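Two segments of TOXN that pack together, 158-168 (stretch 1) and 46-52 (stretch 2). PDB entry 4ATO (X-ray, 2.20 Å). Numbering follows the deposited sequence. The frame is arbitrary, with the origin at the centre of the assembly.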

# COMPACT_ATOMS: atom_id res chain seq x y z
N ASP A 158 32.04 -21.44 -9.82
CA ASP A 158 32.20 -22.55 -8.89
C ASP A 158 32.47 -21.94 -7.52
O ASP A 158 33.62 -21.75 -7.13
CB ASP A 158 33.38 -23.42 -9.34
CG ASP A 158 33.51 -24.71 -8.54
OD1 ASP A 158 32.94 -24.80 -7.43
OD2 ASP A 158 34.20 -25.64 -9.01
N PHE A 159 31.40 -21.61 -6.79
CA PHE A 159 31.55 -20.91 -5.52
C PHE A 159 32.48 -21.63 -4.54
O PHE A 159 33.35 -20.99 -3.95
CB PHE A 159 30.19 -20.63 -4.86
CG PHE A 159 29.27 -19.81 -5.70
CD1 PHE A 159 29.72 -18.68 -6.34
CD2 PHE A 159 27.95 -20.19 -5.86
CE1 PHE A 159 28.86 -17.93 -7.14
CE2 PHE A 159 27.08 -19.44 -6.64
CZ PHE A 159 27.55 -18.31 -7.29
N PRO A 160 32.31 -22.96 -4.36
CA PRO A 160 33.18 -23.64 -3.39
C PRO A 160 34.65 -23.55 -3.75
O PRO A 160 35.49 -23.38 -2.86
CB PRO A 160 32.71 -25.10 -3.47
CG PRO A 160 31.28 -25.00 -3.84
CD PRO A 160 31.24 -23.86 -4.83
N LYS A 161 34.97 -23.67 -5.03
CA LYS A 161 36.35 -23.56 -5.46
C LYS A 161 36.91 -22.17 -5.13
O LYS A 161 38.02 -22.06 -4.61
CB LYS A 161 36.49 -23.88 -6.95
CG LYS A 161 37.91 -24.22 -7.38
CD LYS A 161 37.95 -24.79 -8.80
CE LYS A 161 39.37 -25.23 -9.18
NZ LYS A 161 39.47 -25.68 -10.60
N LEU A 162 36.13 -21.13 -5.41
CA LEU A 162 36.57 -19.76 -5.10
C LEU A 162 36.73 -19.53 -3.59
O LEU A 162 37.58 -18.75 -3.18
CB LEU A 162 35.60 -18.73 -5.69
CG LEU A 162 35.45 -18.67 -7.22
CD1 LEU A 162 34.62 -17.45 -7.64
CD2 LEU A 162 36.80 -18.68 -7.91
N GLU A 163 35.91 -20.20 -2.78
CA GLU A 163 36.03 -20.07 -1.33
C GLU A 163 37.35 -20.66 -0.83
O GLU A 163 37.99 -20.11 0.08
CB GLU A 163 34.84 -20.71 -0.60
CG GLU A 163 33.60 -19.84 -0.60
CD GLU A 163 32.38 -20.55 -0.07
OE1 GLU A 163 32.55 -21.48 0.75
OE2 GLU A 163 31.25 -20.19 -0.47
N GLU A 164 37.74 -21.79 -1.42
CA GLU A 164 39.04 -22.39 -1.12
C GLU A 164 40.15 -21.42 -1.48
O GLU A 164 41.09 -21.25 -0.71
CB GLU A 164 39.24 -23.67 -1.93
CG GLU A 164 38.56 -24.90 -1.36
CD GLU A 164 39.08 -26.17 -2.01
OE1 GLU A 164 40.11 -26.10 -2.71
OE2 GLU A 164 38.45 -27.23 -1.81
N LYS A 165 40.05 -20.81 -2.65
CA LYS A 165 41.05 -19.84 -3.08
C LYS A 165 41.12 -18.67 -2.11
O LYS A 165 42.21 -18.17 -1.81
CB LYS A 165 40.75 -19.35 -4.49
CG LYS A 165 41.12 -20.37 -5.56
CD LYS A 165 42.12 -19.78 -6.53
CE LYS A 165 43.42 -20.56 -6.54
NZ LYS A 165 44.30 -20.15 -7.69
N CYS A 166 39.97 -18.23 -1.61
CA CYS A 166 39.93 -17.17 -0.62
C CYS A 166 40.67 -17.61 0.64
O CYS A 166 41.46 -16.86 1.20
CB CYS A 166 38.48 -16.79 -0.28
SG CYS A 166 38.31 -15.50 0.98
N GLN A 167 40.42 -18.85 1.07
CA GLN A 167 41.08 -19.41 2.24
C GLN A 167 42.59 -19.43 2.03
O GLN A 167 43.35 -19.02 2.90
CB GLN A 167 40.58 -20.84 2.52
CG GLN A 167 39.16 -20.93 3.05
CD GLN A 167 39.08 -20.64 4.54
OE1 GLN A 167 40.09 -20.62 5.24
NE2 GLN A 167 37.86 -20.41 5.03
N GLU A 168 43.02 -19.91 0.86
CA GLU A 168 44.43 -19.99 0.53
C GLU A 168 45.09 -18.62 0.59
O GLU A 168 46.26 -18.50 0.95
CB GLU A 168 44.63 -20.61 -0.85
CG GLU A 168 44.23 -22.08 -0.93
CD GLU A 168 44.32 -22.64 -2.34
OE1 GLU A 168 45.23 -22.22 -3.09
OE2 GLU A 168 43.48 -23.49 -2.70
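Stretch 2 (46-52) INGHDYF

What backbone shapes meet here? Stretch 1 is helical from Phe159 onward, with Asp158 at the N-cap, where its OD1 accepts a weak capping bond from Lys161 N at 3.3 Å. Stretch 2 begins as a type I' turn from Ile46 to His49, closed in both directions: His49 N donates to Ile46 O at 2.8 Å, and Ile46 N to His49 O at 2.9 Å. Gly48, with phi/psi of 87/-6, suits this turn because a CB would be jammed against the carbonyl O of Asn47. The chain then extends, and Tyr51 and Phe52 belong to a strand.

How do the two run past each other? The backbones come nearest at Glu163 and His49, whose CA atoms are 7.4 Å apart, so side chains fill the gap. Tyr51 reaches back toward the start of the helix, at Phe159 and Glu163, whereas His49 meets Glu163, Cys166 and Gln167; from His49 to Tyr51, the contacts therefore shift toward the helix N-terminus.

What surrounds the His49 ring? Glu163 CG lies over one face, 3.6 Å from His49 CD2, in a CH-pi contact. At the ring edge, Cys166 SG approaches His49 ND1 to 3.7 Å, but this nitrogen is buried without a hydrogen-bonding partner. The poorly ordered Gln167 starts sideways, yet its NE2 comes within 3.7 Å of His49 CE1.

What holds Tyr51? Its OH donates a very short hydrogen bond to Glu163 OE2, at 2.5 Å, joining the phenol to a carboxylate that also bonds elsewhere in the structure. Phe159 packs alongside: its CB is 3.7 Å from the hydroxyl oxygen Tyr51 OH, and its CD1 makes an apolar contact with Tyr51 CE2 at 4.2 Å. Glu163 thus serves both aromatic residues, its CG packing on His49 while its OE2 binds Tyr51.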

# COMPACT_ATOMS: atom_id res chain seq x y z
N ILE A 46 28.63 -15.35 3.88
CA ILE A 46 28.22 -16.70 3.55
C ILE A 46 29.35 -17.65 3.91
O ILE A 46 30.46 -17.53 3.38
CB ILE A 46 27.90 -16.85 2.07
CG1 ILE A 46 26.80 -15.87 1.66
CG2 ILE A 46 27.48 -18.28 1.77
CD1 ILE A 46 26.56 -15.81 0.15
N ASN A 47 29.08 -18.56 4.85
CA ASN A 47 30.09 -19.47 5.38
C ASN A 47 31.37 -18.77 5.78
O ASN A 47 32.47 -19.29 5.56
CB ASN A 47 30.37 -20.61 4.41
CG ASN A 47 29.24 -21.62 4.35
OD1 ASN A 47 28.61 -21.93 5.37
ND2 ASN A 47 28.95 -22.13 3.15
N GLY A 48 31.23 -17.59 6.37
CA GLY A 48 32.37 -16.84 6.85
C GLY A 48 33.00 -15.94 5.79
O GLY A 48 33.90 -15.17 6.12
N HIS A 49 32.54 -16.03 4.55
CA HIS A 49 33.11 -15.23 3.45
C HIS A 49 32.29 -13.98 3.12
O HIS A 49 31.05 -14.01 3.12
CB HIS A 49 33.27 -16.08 2.19
CG HIS A 49 34.05 -17.35 2.42
ND1 HIS A 49 35.42 -17.41 2.30
CD2 HIS A 49 33.64 -18.59 2.76
CE1 HIS A 49 35.82 -18.64 2.57
NE2 HIS A 49 34.76 -19.37 2.85
N ASP A 50 32.98 -12.88 2.86
CA ASP A 50 32.34 -11.69 2.32
C ASP A 50 32.16 -11.87 0.81
O ASP A 50 33.14 -12.01 0.08
CB ASP A 50 33.21 -10.45 2.58
CG ASP A 50 33.36 -10.14 4.06
OD1 ASP A 50 32.36 -10.19 4.80
OD2 ASP A 50 34.49 -9.83 4.48
N TYR A 51 30.92 -11.88 0.35
CA TYR A 51 30.63 -12.03 -1.07
C TYR A 51 30.30 -10.71 -1.75
O TYR A 51 29.74 -9.81 -1.14
CB TYR A 51 29.50 -13.02 -1.32
CG TYR A 51 29.97 -14.43 -1.56
CD1 TYR A 51 30.23 -15.29 -0.49
CD2 TYR A 51 30.13 -14.93 -2.85
CE1 TYR A 51 30.65 -16.60 -0.70
CE2 TYR A 51 30.56 -16.23 -3.07
CZ TYR A 51 30.82 -17.07 -1.98
OH TYR A 51 31.24 -18.37 -2.18
N PHE A 52 30.63 -10.63 -3.03
CA PHE A 52 30.46 -9.41 -3.80
C PHE A 52 29.89 -9.74 -5.16
O PHE A 52 30.36 -10.65 -5.83
CB PHE A 52 31.81 -8.68 -3.90
CG PHE A 52 32.31 -8.19 -2.57
CD1 PHE A 52 31.89 -6.97 -2.06
CD2 PHE A 52 33.17 -8.98 -1.81
CE1 PHE A 52 32.35 -6.53 -0.82
CE2 PHE A 52 33.63 -8.53 -0.57
CZ PHE A 52 33.22 -7.31 -0.08